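Local coordinates for protein YPL144W (PDB 2Z5B), which partners IRC25 as a heterodimeric chaperone that assists 20S proteasome assembly and facilitates alpha-ring formation, at residues 29-34 / 39-44; 45-50 / 128-133; 98-103 / 115-120; 104-109 / 140-145. All coordinates share one frame; numbering follows the deposited sequence.

Contact 1. Residues 29-34 / 39-44; sequences TLPADD and IPISLV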
loop_
_atom_site.group_PDB
_atom_site.type_symbol
_atom_site.label_atom_id
_atom_site.label_comp_id
_atom_site.label_asym_id
_atom_site.label_seq_id
_atom_site.Cartn_x
_atom_site.Cartn_y
_atom_site.Cartn_z
ATOM N N THR A 29 -7.238 3.989 -5.215
ATOM C CA THR A 29 -6.357 4.251 -6.349
ATOM C C THR A 29 -6.843 3.414 -7.527
ATOM O O THR A 29 -6.986 2.194 -7.418
ATOM C CB THR A 29 -4.893 3.946 -6.042
ATOM O OG1 THR A 29 -4.493 4.668 -4.868
ATOM C CG2 THR A 29 -3.996 4.308 -7.261
ATOM N N LEU A 30 -7.101 4.100 -8.641
ATOM C CA LEU A 30 -7.856 3.560 -9.758
ATOM C C LEU A 30 -7.195 3.864 -11.101
ATOM O O LEU A 30 -6.571 4.924 -11.251
ATOM C CB LEU A 30 -9.267 4.178 -9.766
ATOM C CG LEU A 30 -10.156 4.017 -8.528
ATOM C CD1 LEU A 30 -11.406 4.857 -8.639
ATOM C CD2 LEU A 30 -10.525 2.540 -8.337
ATOM N N PRO A 31 -7.323 2.942 -12.077
ATOM C CA PRO A 31 -6.975 3.271 -13.468
ATOM C C PRO A 31 -7.805 4.459 -13.922
ATOM O O PRO A 31 -9.013 4.501 -13.652
ATOM C CB PRO A 31 -7.402 2.018 -14.250
ATOM C CG PRO A 31 -8.312 1.263 -13.330
ATOM C CD PRO A 31 -7.800 1.553 -11.951
ATOM N N ALA A 32 -7.163 5.423 -14.579
ATOM C CA ALA A 32 -7.859 6.615 -15.081
ATOM C C ALA A 32 -8.685 6.274 -16.313
ATOM O O ALA A 32 -9.721 6.899 -16.579
ATOM C CB ALA A 32 -6.872 7.703 -15.403
ATOM N N ASP A 33 -8.207 5.270 -17.048
ATOM C CA ASP A 33 -8.823 4.791 -18.276
ATOM C C ASP A 33 -9.143 3.325 -18.065
ATOM O O ASP A 33 -8.264 2.542 -17.709
ATOM C CB ASP A 33 -7.854 4.957 -19.451
ATOM C CG ASP A 33 -6.530 4.206 -19.244
ATOM O OD1 ASP A 33 -6.025 3.629 -20.230
ATOM O OD2 ASP A 33 -5.994 4.184 -18.101
ATOM N N ASP A 34 -10.392 2.934 -18.272
ATOM C CA ASP A 34 -10.770 1.595 -17.844
ATOM C C ASP A 34 -11.631 0.739 -18.767
ATOM O O ASP A 34 -12.777 1.082 -19.103
ATOM C CB ASP A 34 -11.393 1.639 -16.444
ATOM C CG ASP A 34 -12.667 2.439 -16.404
ATOM O OD1 ASP A 34 -12.615 3.663 -16.660
ATOM O OD2 ASP A 34 -13.725 1.836 -16.128
ATOM N N ILE A 39 -3.780 -2.556 -14.671
ATOM C CA ILE A 39 -3.614 -1.621 -13.567
ATOM C C ILE A 39 -4.511 -2.049 -12.399
ATOM O O ILE A 39 -5.721 -2.160 -12.570
ATOM C CB ILE A 39 -3.909 -0.166 -14.005
ATOM C CG1 ILE A 39 -2.846 0.306 -15.015
ATOM C CG2 ILE A 39 -3.978 0.767 -12.787
ATOM C CD1 ILE A 39 -3.175 1.616 -15.717
ATOM N N PRO A 40 -3.909 -2.316 -11.226
ATOM C CA PRO A 40 -4.661 -2.759 -10.051
ATOM C C PRO A 40 -5.490 -1.666 -9.413
ATOM O O PRO A 40 -5.136 -0.498 -9.492
ATOM C CB PRO A 40 -3.568 -3.184 -9.059
ATOM C CG PRO A 40 -2.292 -3.190 -9.839
ATOM C CD PRO A 40 -2.465 -2.243 -10.950
ATOM N N ILE A 41 -6.586 -2.059 -8.765
ATOM C CA ILE A 41 -7.316 -1.154 -7.879
ATOM C C ILE A 41 -6.701 -1.352 -6.504
ATOM O O ILE A 41 -6.401 -2.481 -6.110
ATOM C CB ILE A 41 -8.824 -1.499 -7.841
ATOM C CG1 ILE A 41 -9.499 -1.096 -9.151
ATOM C CG2 ILE A 41 -9.544 -0.812 -6.680
ATOM C CD1 ILE A 41 -10.834 -1.766 -9.358
ATOM N N SER A 42 -6.456 -0.249 -5.797
ATOM C CA SER A 42 -6.140 -0.300 -4.372
ATOM C C SER A 42 -7.254 0.419 -3.631
ATOM O O SER A 42 -7.633 1.534 -4.007
ATOM C CB SER A 42 -4.827 0.418 -4.068
ATOM O OG SER A 42 -3.737 -0.247 -4.666
ATOM N N LEU A 43 -7.783 -0.207 -2.594
ATOM C CA LEU A 43 -8.838 0.412 -1.799
ATOM C C LEU A 43 -8.434 0.420 -0.355
ATOM O O LEU A 43 -8.018 -0.614 0.188
ATOM C CB LEU A 43 -10.184 -0.309 -1.985
ATOM C CG LEU A 43 -11.334 0.137 -1.067
ATOM C CD1 LEU A 43 -11.750 1.561 -1.400
ATOM C CD2 LEU A 43 -12.528 -0.776 -1.191
ATOM N N VAL A 44 -8.489 1.600 0.257
ATOM C CA VAL A 44 -8.397 1.696 1.718
ATOM C C VAL A 44 -9.804 2.063 2.200
ATOM O O VAL A 44 -10.410 3.034 1.706
ATOM C CB VAL A 44 -7.359 2.742 2.188
ATOM C CG1 VAL A 44 -7.254 2.748 3.716
ATOM C CG2 VAL A 44 -5.988 2.450 1.555
#
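T29 and S42 are a hydrogen-bonded antiparallel pair in the beta hairpin of strands 24-31 and 41-47. This end of the contact is tight. T29 N donates to S42 O at 2.8 Å, and S42 N donates to T29 O at 3.0 Å. T29 O is also met by the CA of I41 in a CH-O contact of 3.4 Å. The two CB atoms of the pair stand side by side, T29 CB 4.0 Å from S42 CB. Their hydroxyls reach out of the chain: T29 OG1 and S42 OG both hydrogen-bond to Q41 of the partner chain, YLR021W.

The other face is apolar. L30 starts off pointing away from I41. Its CG sits opposite its own carbonyl carbon (chi1 -58°), and CD2 comes round to lie 3.9 Å from both CG1 and CG2 of I41. L145 of helix 134-149 packs on L30, and I107 of helix 94-111 packs on I41.

Towards the loop the strands part. P31 and I39 still lie alongside each other, running opposite ways, with P31 CB 3.9 Å from I39 CG2. Beyond them the chain is loose. D33 is exposed, and D34 is poorly ordered. D33 OD2 ends 4.5 Å from I39 CD1, with no polar partner in the model.

Contact 2. Residues 45-50 / 128-133; sequences VGFKQE and SMLVAN
F47, M129 and L130 carry this contact between the end of strand 41-47 and the short helix 128-132. The ring of F47 gives up the most surface, and both helix residues pack against it.

M129 makes a Met-aromatic contact. Its SD lies over one face of the F47 ring, 4.0 Å from the centroid and 20° off the ring normal. The sulfur is therefore shifted a little towards the rim. The root of the same side chain also touches the ring: M129 CB is 3.6 Å from F47 CZ. The methionine chain thus runs from the far end of the ring back over its face.

L130 comes from the other side of the ring plane. Its CD1 meets the ring obliquely, 3.6 Å from both CE2 and CZ of F47. The leucine CG lies beside its backbone N (chi1 -78°), and the turn at chi2 (74°) brings CD1 to the ring.

W119 of strand 115-121 adds an edge-to-face contact with F47, and L24 and P22 pack on it as well. With the F47 ring cut back to an alanine, M129 SD is likely to lose its aromatic face, and a gap to open beside L130 CD1.

M129 is exposed, whereas F47 and L130 are buried. The chemistry is dispersion and sulfur-ring attraction, so shape fit rather than directed polar bonds holds the short helix to the strand end.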
loop_
_atom_site.group_PDB
_atom_site.type_symbol
_atom_site.label_atom_id
_atom_site.label_comp_id
_atom_site.label_asym_id
_atom_site.label_seq_id
_atom_site.Cartn_x
_atom_site.Cartn_y
_atom_site.Cartn_z
ATOM N N VAL A 45 -10.348 1.261 3.114
ATOM C CA VAL A 45 -11.728 1.471 3.578
ATOM C C VAL A 45 -11.843 1.250 5.091
ATOM O O VAL A 45 -11.170 0.403 5.649
ATOM C CB VAL A 45 -12.778 0.653 2.755
ATOM C CG1 VAL A 45 -12.517 -0.858 2.826
ATOM C CG2 VAL A 45 -14.244 0.991 3.201
ATOM N N GLY A 46 -12.657 2.070 5.744
ATOM C CA GLY A 46 -12.875 1.960 7.183
ATOM C C GLY A 46 -14.087 2.767 7.580
ATOM O O GLY A 46 -14.708 3.416 6.741
ATOM N N PHE A 47 -14.418 2.729 8.868
ATOM C CA PHE A 47 -15.458 3.594 9.388
ATOM C C PHE A 47 -14.913 5.007 9.514
ATOM O O PHE A 47 -13.702 5.213 9.563
ATOM C CB PHE A 47 -15.985 3.064 10.728
ATOM C CG PHE A 47 -16.554 1.669 10.649
ATOM C CD1 PHE A 47 -17.383 1.300 9.598
ATOM C CD2 PHE A 47 -16.283 0.739 11.644
ATOM C CE1 PHE A 47 -17.910 0.008 9.521
ATOM C CE2 PHE A 47 -16.810 -0.542 11.581
ATOM C CZ PHE A 47 -17.627 -0.904 10.509
ATOM N N LYS A 48 -15.808 5.983 9.520
ATOM C CA LYS A 48 -15.408 7.366 9.691
ATOM C C LYS A 48 -15.911 7.896 11.029
ATOM O O LYS A 48 -17.031 7.601 11.441
ATOM C CB LYS A 48 -15.986 8.219 8.573
ATOM C CG LYS A 48 -15.418 9.635 8.532
ATOM C CD LYS A 48 -16.277 10.589 7.734
ATOM C CE LYS A 48 -16.855 9.935 6.517
ATOM N NZ LYS A 48 -15.881 9.088 5.774
ATOM N N GLN A 49 -15.075 8.682 11.693
ATOM C CA GLN A 49 -15.482 9.437 12.868
ATOM C C GLN A 49 -15.421 10.938 12.547
ATOM O O GLN A 49 -14.524 11.388 11.835
ATOM C CB GLN A 49 -14.562 9.091 14.050
ATOM C CG GLN A 49 -14.701 9.974 15.283
ATOM C CD GLN A 49 -15.258 9.248 16.483
ATOM O OE1 GLN A 49 -14.507 8.812 17.359
ATOM N NE2 GLN A 49 -16.583 9.105 16.532
ATOM N N GLU A 50 -16.428 11.665 13.039
ATOM C CA GLU A 50 -16.464 13.140 13.204
ATOM C C GLU A 50 -17.113 13.900 12.056
ATOM O O GLU A 50 -18.223 14.402 12.210
ATOM C CB GLU A 50 -15.117 13.751 13.642
ATOM C CG GLU A 50 -14.305 14.434 12.547
ATOM C CD GLU A 50 -12.913 14.812 13.026
ATOM O OE1 GLU A 50 -11.936 14.213 12.521
ATOM O OE2 GLU A 50 -12.796 15.676 13.933
ATOM N N SER A 128 -17.718 -6.285 15.317
ATOM C CA SER A 128 -19.097 -6.792 15.126
ATOM C C SER A 128 -19.915 -5.953 14.143
ATOM O O SER A 128 -20.843 -6.471 13.501
ATOM C CB SER A 128 -19.855 -6.949 16.458
ATOM O OG SER A 128 -20.504 -5.732 16.834
ATOM N N MET A 129 -19.578 -4.664 14.041
ATOM C CA MET A 129 -20.155 -3.747 13.050
ATOM C C MET A 129 -19.901 -4.198 11.602
ATOM O O MET A 129 -20.720 -3.964 10.726
ATOM C CB MET A 129 -19.575 -2.341 13.234
ATOM C CG MET A 129 -20.512 -1.281 13.802
ATOM S SD MET A 129 -20.055 0.394 13.220
ATOM C CE MET A 129 -20.180 1.269 14.783
ATOM N N LEU A 130 -18.752 -4.824 11.356
ATOM C CA LEU A 130 -18.422 -5.334 10.014
ATOM C C LEU A 130 -19.331 -6.511 9.672
ATOM O O LEU A 130 -19.782 -6.644 8.537
ATOM C CB LEU A 130 -16.948 -5.759 9.932
ATOM C CG LEU A 130 -15.884 -4.649 9.781
ATOM C CD1 LEU A 130 -15.671 -3.897 11.084
ATOM C CD2 LEU A 130 -14.564 -5.231 9.318
ATOM N N VAL A 131 -19.615 -7.339 10.675
ATOM C CA VAL A 131 -20.511 -8.494 10.520
ATOM C C VAL A 131 -21.934 -8.026 10.241
ATOM O O VAL A 131 -22.577 -8.496 9.303
ATOM C CB VAL A 131 -20.463 -9.400 11.772
ATOM C CG1 VAL A 131 -21.392 -10.604 11.621
ATOM C CG2 VAL A 131 -19.037 -9.853 12.023
ATOM N N ALA A 132 -22.399 -7.062 11.032
ATOM C CA ALA A 132 -23.776 -6.575 10.961
ATOM C C ALA A 132 -24.061 -5.818 9.667
ATOM O O ALA A 132 -25.198 -5.822 9.175
ATOM C CB ALA A 132 -24.069 -5.686 12.165
ATOM N N ASN A 133 -23.029 -5.166 9.132
ATOM C CA ASN A 133 -23.158 -4.314 7.956
ATOM C C ASN A 133 -22.380 -4.894 6.763
ATOM O O ASN A 133 -22.145 -4.215 5.755
ATOM C CB ASN A 133 -22.715 -2.876 8.302
ATOM C CG ASN A 133 -23.545 -2.258 9.445
ATOM O OD1 ASN A 133 -23.107 -2.197 10.608
ATOM N ND2 ASN A 133 -24.738 -1.789 9.108
#

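Contact 3. Residues 98-103 / 115-120; sequences DMARHM and CYVTWS
Helix-on-sheet packing brings M99, A100 and M103 of helix 94-111 against V117 and W119 of strand 115-121. The strand follows the helix in the chain and returns nearly antiparallel to it. The two short axes approach to 8.1 Å, at 156° between their directions.

M103 and V117 make a close fit. Their side chains are set nearly perpendicular. M103 CG lies 3.7 Å from V117 CG2 and 3.9 Å from V117 CG1, in the fork of the valine. The M103 CB also rests against this fork. A100 is the small residue here. Its short side chain is consistent with the close backbones, A100 CA lying 6.1 Å from W119 CA. Its carbonyl O is 4.1 Å from V117 CG1.

M99 touches the six-membered ring of the indole through CG. This atom is placed opposite the backbone N (chi1 174°) and approaches W119 CE3 obliquely at 3.8 Å. The polar end of the indole has a partner elsewhere: W119 NE1 hydrogen-bonds to E125.

R101 points away from the strand. It closes a salt bridge along the helix, NH2 to D98 OD1 at 3.2 Å. The oxygen lies in the guanidinium plane but is met from above the carboxylate plane.

Beyond the two segments, H134, I137 and L138 of helix 134-149 pack on M99, and C141 packs on M103. The strand runs between 41-47 and 58-67 in the sheet. On the face turned from the helix, Y116 and T118 pack on L101 and L39 of the partner chain, YLR021W.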
loop_
_atom_site.group_PDB
_atom_site.type_symbol
_atom_site.label_atom_id
_atom_site.label_comp_id
_atom_site.label_asym_id
_atom_site.label_seq_id
_atom_site.Cartn_x
_atom_site.Cartn_y
_atom_site.Cartn_z
ATOM N N ASP A 98 -12.532 -11.628 6.920
ATOM C CA ASP A 98 -13.685 -11.893 6.033
ATOM C C ASP A 98 -13.970 -10.692 5.153
ATOM O O ASP A 98 -14.131 -10.823 3.941
ATOM C CB ASP A 98 -14.957 -12.253 6.827
ATOM C CG ASP A 98 -14.930 -13.676 7.373
ATOM O OD1 ASP A 98 -13.936 -14.413 7.113
ATOM O OD2 ASP A 98 -15.896 -14.041 8.086
ATOM N N MET A 99 -14.037 -9.514 5.770
ATOM C CA MET A 99 -14.383 -8.301 5.037
ATOM C C MET A 99 -13.358 -7.970 3.953
ATOM O O MET A 99 -13.740 -7.686 2.815
ATOM C CB MET A 99 -14.528 -7.109 5.985
ATOM C CG MET A 99 -14.736 -5.787 5.266
ATOM S SD MET A 99 -16.206 -5.806 4.215
ATOM C CE MET A 99 -17.393 -5.623 5.525
ATOM N N ALA A 100 -12.077 -7.987 4.332
ATOM C CA ALA A 100 -10.972 -7.653 3.421
ATOM C C ALA A 100 -10.878 -8.663 2.295
ATOM O O ALA A 100 -10.661 -8.297 1.141
ATOM C CB ALA A 100 -9.657 -7.602 4.187
ATOM N N ARG A 101 -11.067 -9.942 2.636
ATOM C CA ARG A 101 -11.068 -11.023 1.642
ATOM C C ARG A 101 -12.193 -10.852 0.653
ATOM O O ARG A 101 -11.950 -10.854 -0.543
ATOM C CB ARG A 101 -11.183 -12.400 2.307
ATOM C CG ARG A 101 -11.276 -13.557 1.302
ATOM C CD ARG A 101 -11.212 -14.896 2.048
ATOM N NE ARG A 101 -12.200 -14.988 3.143
ATOM C CZ ARG A 101 -13.464 -15.387 3.016
ATOM N NH1 ARG A 101 -13.970 -15.743 1.834
ATOM N NH2 ARG A 101 -14.236 -15.432 4.087
ATOM N N HIS A 102 -13.422 -10.719 1.157
ATOM C CA HIS A 102 -14.587 -10.508 0.297
ATOM C C HIS A 102 -14.453 -9.272 -0.565
ATOM O O HIS A 102 -14.746 -9.318 -1.761
ATOM C CB HIS A 102 -15.875 -10.410 1.112
ATOM C CG HIS A 102 -16.351 -11.725 1.645
ATOM N ND1 HIS A 102 -17.008 -11.844 2.847
ATOM C CD2 HIS A 102 -16.253 -12.981 1.144
ATOM C CE1 HIS A 102 -17.292 -13.115 3.074
ATOM N NE2 HIS A 102 -16.847 -13.827 2.054
ATOM N N MET A 103 -14.022 -8.169 0.050
ATOM C CA MET A 103 -13.833 -6.920 -0.685
ATOM C C MET A 103 -12.895 -7.084 -1.860
ATOM O O MET A 103 -13.253 -6.767 -2.983
ATOM C CB MET A 103 -13.344 -5.799 0.239
ATOM C CG MET A 103 -13.390 -4.417 -0.397
ATOM S SD MET A 103 -15.066 -3.839 -0.709
ATOM C CE MET A 103 -15.536 -3.362 0.952
ATOM N N CYS A 115 -6.604 -6.391 -7.341
ATOM C CA CYS A 115 -7.126 -5.495 -6.312
ATOM C C CYS A 115 -6.350 -5.698 -5.024
ATOM O O CYS A 115 -6.104 -6.843 -4.623
ATOM C CB CYS A 115 -8.623 -5.788 -6.031
ATOM S SG CYS A 115 -9.423 -4.602 -4.894
ATOM N N TYR A 116 -5.986 -4.584 -4.391
ATOM C CA TYR A 116 -5.384 -4.559 -3.083
ATOM C C TYR A 116 -6.399 -3.870 -2.184
ATOM O O TYR A 116 -6.883 -2.780 -2.506
ATOM C CB TYR A 116 -4.092 -3.741 -3.081
ATOM C CG TYR A 116 -2.966 -4.327 -3.899
ATOM C CD1 TYR A 116 -2.944 -4.200 -5.292
ATOM C CD2 TYR A 116 -1.903 -4.980 -3.276
ATOM C CE1 TYR A 116 -1.904 -4.722 -6.042
ATOM C CE2 TYR A 116 -0.846 -5.493 -4.023
ATOM C CZ TYR A 116 -0.869 -5.363 -5.400
ATOM O OH TYR A 116 0.146 -5.878 -6.156
ATOM N N VAL A 117 -6.721 -4.496 -1.056
ATOM C CA VAL A 117 -7.677 -3.886 -0.128
ATOM C C VAL A 117 -7.079 -3.747 1.267
ATOM O O VAL A 117 -6.545 -4.694 1.821
ATOM C CB VAL A 117 -8.989 -4.712 -0.046
ATOM C CG1 VAL A 117 -9.824 -4.308 1.137
ATOM C CG2 VAL A 117 -9.806 -4.511 -1.292
ATOM N N THR A 118 -7.182 -2.554 1.833
ATOM C CA THR A 118 -6.851 -2.359 3.225
ATOM C C THR A 118 -8.112 -2.133 4.031
ATOM O O THR A 118 -8.911 -1.276 3.662
ATOM C CB THR A 118 -5.988 -1.081 3.400
ATOM O OG1 THR A 118 -4.732 -1.263 2.725
ATOM C CG2 THR A 118 -5.738 -0.810 4.861
ATOM N N TRP A 119 -8.251 -2.837 5.160
ATOM C CA TRP A 119 -9.270 -2.481 6.131
ATOM C C TRP A 119 -8.617 -1.638 7.232
ATOM O O TRP A 119 -7.677 -2.072 7.893
ATOM C CB TRP A 119 -10.075 -3.677 6.704
ATOM C CG TRP A 119 -11.127 -3.122 7.668
ATOM C CD1 TRP A 119 -10.976 -2.944 9.003
ATOM C CD2 TRP A 119 -12.418 -2.575 7.329
ATOM N NE1 TRP A 119 -12.101 -2.346 9.530
ATOM C CE2 TRP A 119 -12.999 -2.108 8.521
ATOM C CE3 TRP A 119 -13.137 -2.443 6.127
ATOM C CZ2 TRP A 119 -14.285 -1.537 8.562
ATOM C CZ3 TRP A 119 -14.408 -1.872 6.163
ATOM C CH2 TRP A 119 -14.970 -1.426 7.366
ATOM N N SER A 120 -9.093 -0.405 7.345
ATOM C CA SER A 120 -8.603 0.586 8.291
ATOM C C SER A 120 -9.544 0.605 9.489
ATOM O O SER A 120 -10.731 0.869 9.333
ATOM C CB SER A 120 -8.587 1.974 7.613
ATOM O OG SER A 120 -8.395 3.008 8.575
#

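Contact 4. Residues 104-109 / 140-145; sequences ATIISE and KCLDLL
I106 and I107 of helix 94-111 meet L142 and L145 of helix 134-149. These are the two long helices of the chain. The axes of segments 104-109 and 140-145 approach to 10.7 Å, with 33° between their directions, so here the helices run roughly the same way.

Across the contact the interactions are apolar. I106 lies almost square to L142, with I106 CG2 3.7 Å from L142 CD1. I107 touches both leucines. Its CG1 stands opposite the carbonyl carbon (chi1 -66°), and the chain extends from there to CD1. The methyl tip, I107 CD1, is 3.6 Å from L145 CD1. Further back, I107 CG1 lies 4.1 Å from L142 CD2, where the two side chains pass alongside with their ends pointing opposite ways. Shortening I107 to an alanine is likely to strip L145 CD1 of its nearest neighbour across the contact and to leave a gap between the helices beside L142.

The polar bonds stay on the helix 94-111 side and do not join the two helices. T105 OG1 bonds to R101 O, and S108 OG bonds to R113 O, just past the helix end.

I107 and L145 are buried, while I106 and L142 are partly exposed. The contact thus grades from the sheet side outward. L43 of strand 41-47 lies under I107, F111 of helix 94-111 packs on L142 and L145, and L144 leans on R11 and I13 of strand 6-13.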
loop_
_atom_site.group_PDB
_atom_site.type_symbol
_atom_site.label_atom_id
_atom_site.label_comp_id
_atom_site.label_asym_id
_atom_site.label_seq_id
_atom_site.Cartn_x
_atom_site.Cartn_y
_atom_site.Cartn_z
ATOM N N ALA A 104 -11.698 -7.594 -1.608
ATOM C CA ALA A 104 -10.708 -7.736 -2.661
ATOM C C ALA A 104 -11.203 -8.701 -3.731
ATOM O O ALA A 104 -11.095 -8.405 -4.906
ATOM C CB ALA A 104 -9.384 -8.196 -2.089
ATOM N N THR A 105 -11.734 -9.846 -3.307
ATOM C CA THR A 105 -12.166 -10.893 -4.237
ATOM C C THR A 105 -13.334 -10.439 -5.101
ATOM O O THR A 105 -13.324 -10.635 -6.312
ATOM C CB THR A 105 -12.524 -12.210 -3.492
ATOM O OG1 THR A 105 -11.429 -12.588 -2.644
ATOM C CG2 THR A 105 -12.712 -13.361 -4.498
ATOM N N ILE A 106 -14.335 -9.818 -4.485
ATOM C CA ILE A 106 -15.490 -9.337 -5.238
ATOM C C ILE A 106 -15.122 -8.172 -6.186
ATOM O O ILE A 106 -15.593 -8.122 -7.337
ATOM C CB ILE A 106 -16.685 -8.970 -4.316
ATOM C CG1 ILE A 106 -17.239 -10.233 -3.647
ATOM C CG2 ILE A 106 -17.820 -8.330 -5.129
ATOM C CD1 ILE A 106 -17.826 -9.998 -2.262
ATOM N N ILE A 107 -14.272 -7.257 -5.723
ATOM C CA ILE A 107 -13.818 -6.168 -6.593
ATOM C C ILE A 107 -13.069 -6.724 -7.804
ATOM O O ILE A 107 -13.340 -6.325 -8.936
ATOM C CB ILE A 107 -12.961 -5.119 -5.850
ATOM C CG1 ILE A 107 -13.803 -4.385 -4.805
ATOM C CG2 ILE A 107 -12.366 -4.109 -6.835
ATOM C CD1 ILE A 107 -12.997 -3.532 -3.845
ATOM N N SER A 108 -12.150 -7.654 -7.561
ATOM C CA SER A 108 -11.366 -8.254 -8.635
ATOM C C SER A 108 -12.270 -8.967 -9.654
ATOM O O SER A 108 -12.099 -8.799 -10.861
ATOM C CB SER A 108 -10.324 -9.202 -8.056
ATOM O OG SER A 108 -9.482 -9.692 -9.079
ATOM N N GLU A 109 -13.230 -9.749 -9.165
ATOM C CA GLU A 109 -14.233 -10.367 -10.039
ATOM C C GLU A 109 -15.025 -9.308 -10.799
ATOM O O GLU A 109 -15.156 -9.372 -12.026
ATOM C CB GLU A 109 -15.176 -11.274 -9.235
ATOM C CG GLU A 109 -14.543 -12.583 -8.826
ATOM C CD GLU A 109 -15.376 -13.395 -7.847
ATOM O OE1 GLU A 109 -15.587 -12.922 -6.704
ATOM O OE2 GLU A 109 -15.786 -14.526 -8.220
ATOM N N LYS A 140 -21.777 -0.874 -1.237
ATOM C CA LYS A 140 -21.494 0.553 -1.340
ATOM C C LYS A 140 -20.130 0.804 -1.959
ATOM O O LYS A 140 -19.951 1.774 -2.692
ATOM C CB LYS A 140 -21.602 1.267 0.013
ATOM C CG LYS A 140 -23.046 1.340 0.592
ATOM C CD LYS A 140 -24.083 1.981 -0.344
ATOM C CE LYS A 140 -24.269 3.464 -0.043
ATOM N NZ LYS A 140 -25.471 4.059 -0.726
ATOM N N CYS A 141 -19.174 -0.076 -1.676
ATOM C CA CYS A 141 -17.841 0.076 -2.259
ATOM C C CYS A 141 -17.849 -0.279 -3.736
ATOM O O CYS A 141 -17.199 0.380 -4.531
ATOM C CB CYS A 141 -16.794 -0.726 -1.484
ATOM S SG CYS A 141 -16.355 0.019 0.122
ATOM N N LEU A 142 -18.593 -1.316 -4.101
ATOM C CA LEU A 142 -18.790 -1.660 -5.511
ATOM C C LEU A 142 -19.450 -0.531 -6.305
ATOM O O LEU A 142 -19.013 -0.186 -7.409
ATOM C CB LEU A 142 -19.649 -2.918 -5.626
ATOM C CG LEU A 142 -18.957 -4.254 -5.399
ATOM C CD1 LEU A 142 -19.920 -5.358 -5.765
ATOM C CD2 LEU A 142 -17.689 -4.343 -6.259
ATOM N N ASP A 143 -20.526 0.014 -5.743
ATOM C CA ASP A 143 -21.219 1.165 -6.303
ATOM C C ASP A 143 -20.313 2.358 -6.561
ATOM O O ASP A 143 -20.327 2.943 -7.644
ATOM C CB ASP A 143 -22.326 1.587 -5.357
ATOM C CG ASP A 143 -23.655 1.115 -5.807
ATOM O OD1 ASP A 143 -23.782 -0.093 -6.123
ATOM O OD2 ASP A 143 -24.566 1.971 -5.878
ATOM N N LEU A 144 -19.531 2.718 -5.552
ATOM C CA LEU A 144 -18.597 3.817 -5.674
ATOM C C LEU A 144 -17.622 3.576 -6.821
ATOM O O LEU A 144 -17.447 4.440 -7.672
ATOM C CB LEU A 144 -17.848 4.013 -4.349
ATOM C CG LEU A 144 -16.770 5.091 -4.339
ATOM C CD1 LEU A 144 -17.385 6.467 -4.641
ATOM C CD2 LEU A 144 -16.093 5.100 -2.988
ATOM N N LEU A 145 -17.010 2.392 -6.834
ATOM C CA LEU A 145 -16.045 1.978 -7.840
ATOM C C LEU A 145 -16.601 1.928 -9.267
ATOM O O LEU A 145 -15.925 2.352 -10.201
ATOM C CB LEU A 145 -15.429 0.625 -7.456
ATOM C CG LEU A 145 -14.528 0.693 -6.218
ATOM C CD1 LEU A 145 -14.084 -0.701 -5.765
ATOM C CD2 LEU A 145 -13.319 1.604 -6.454
#

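How the contacts relate
One sheet with two long helices on one face accounts for most of the set; the short helix 128-132 belongs to contact 2. Contacts 1 and 2 lie 23 Å apart between centres, towards opposite ends of strand 41-47. Contact 3 joins that strand's neighbour, 115-121, to helix 94-111; L43 N probably bonds to Y116 O at 2.7 Å. Contact 4 pairs this helix with 134-149, and its centre is about 10 Å from contact 3 and 11 Å from contact 1. C115 SG meets I107 CG2 at 3.6 Å, and V45 CG2 meets C141 SG at 3.9 Å. W119 ties contact 3 to L130 of contact 2. Contacts 1 and 3 also reach the partner chain, on the sheet face away from the helices.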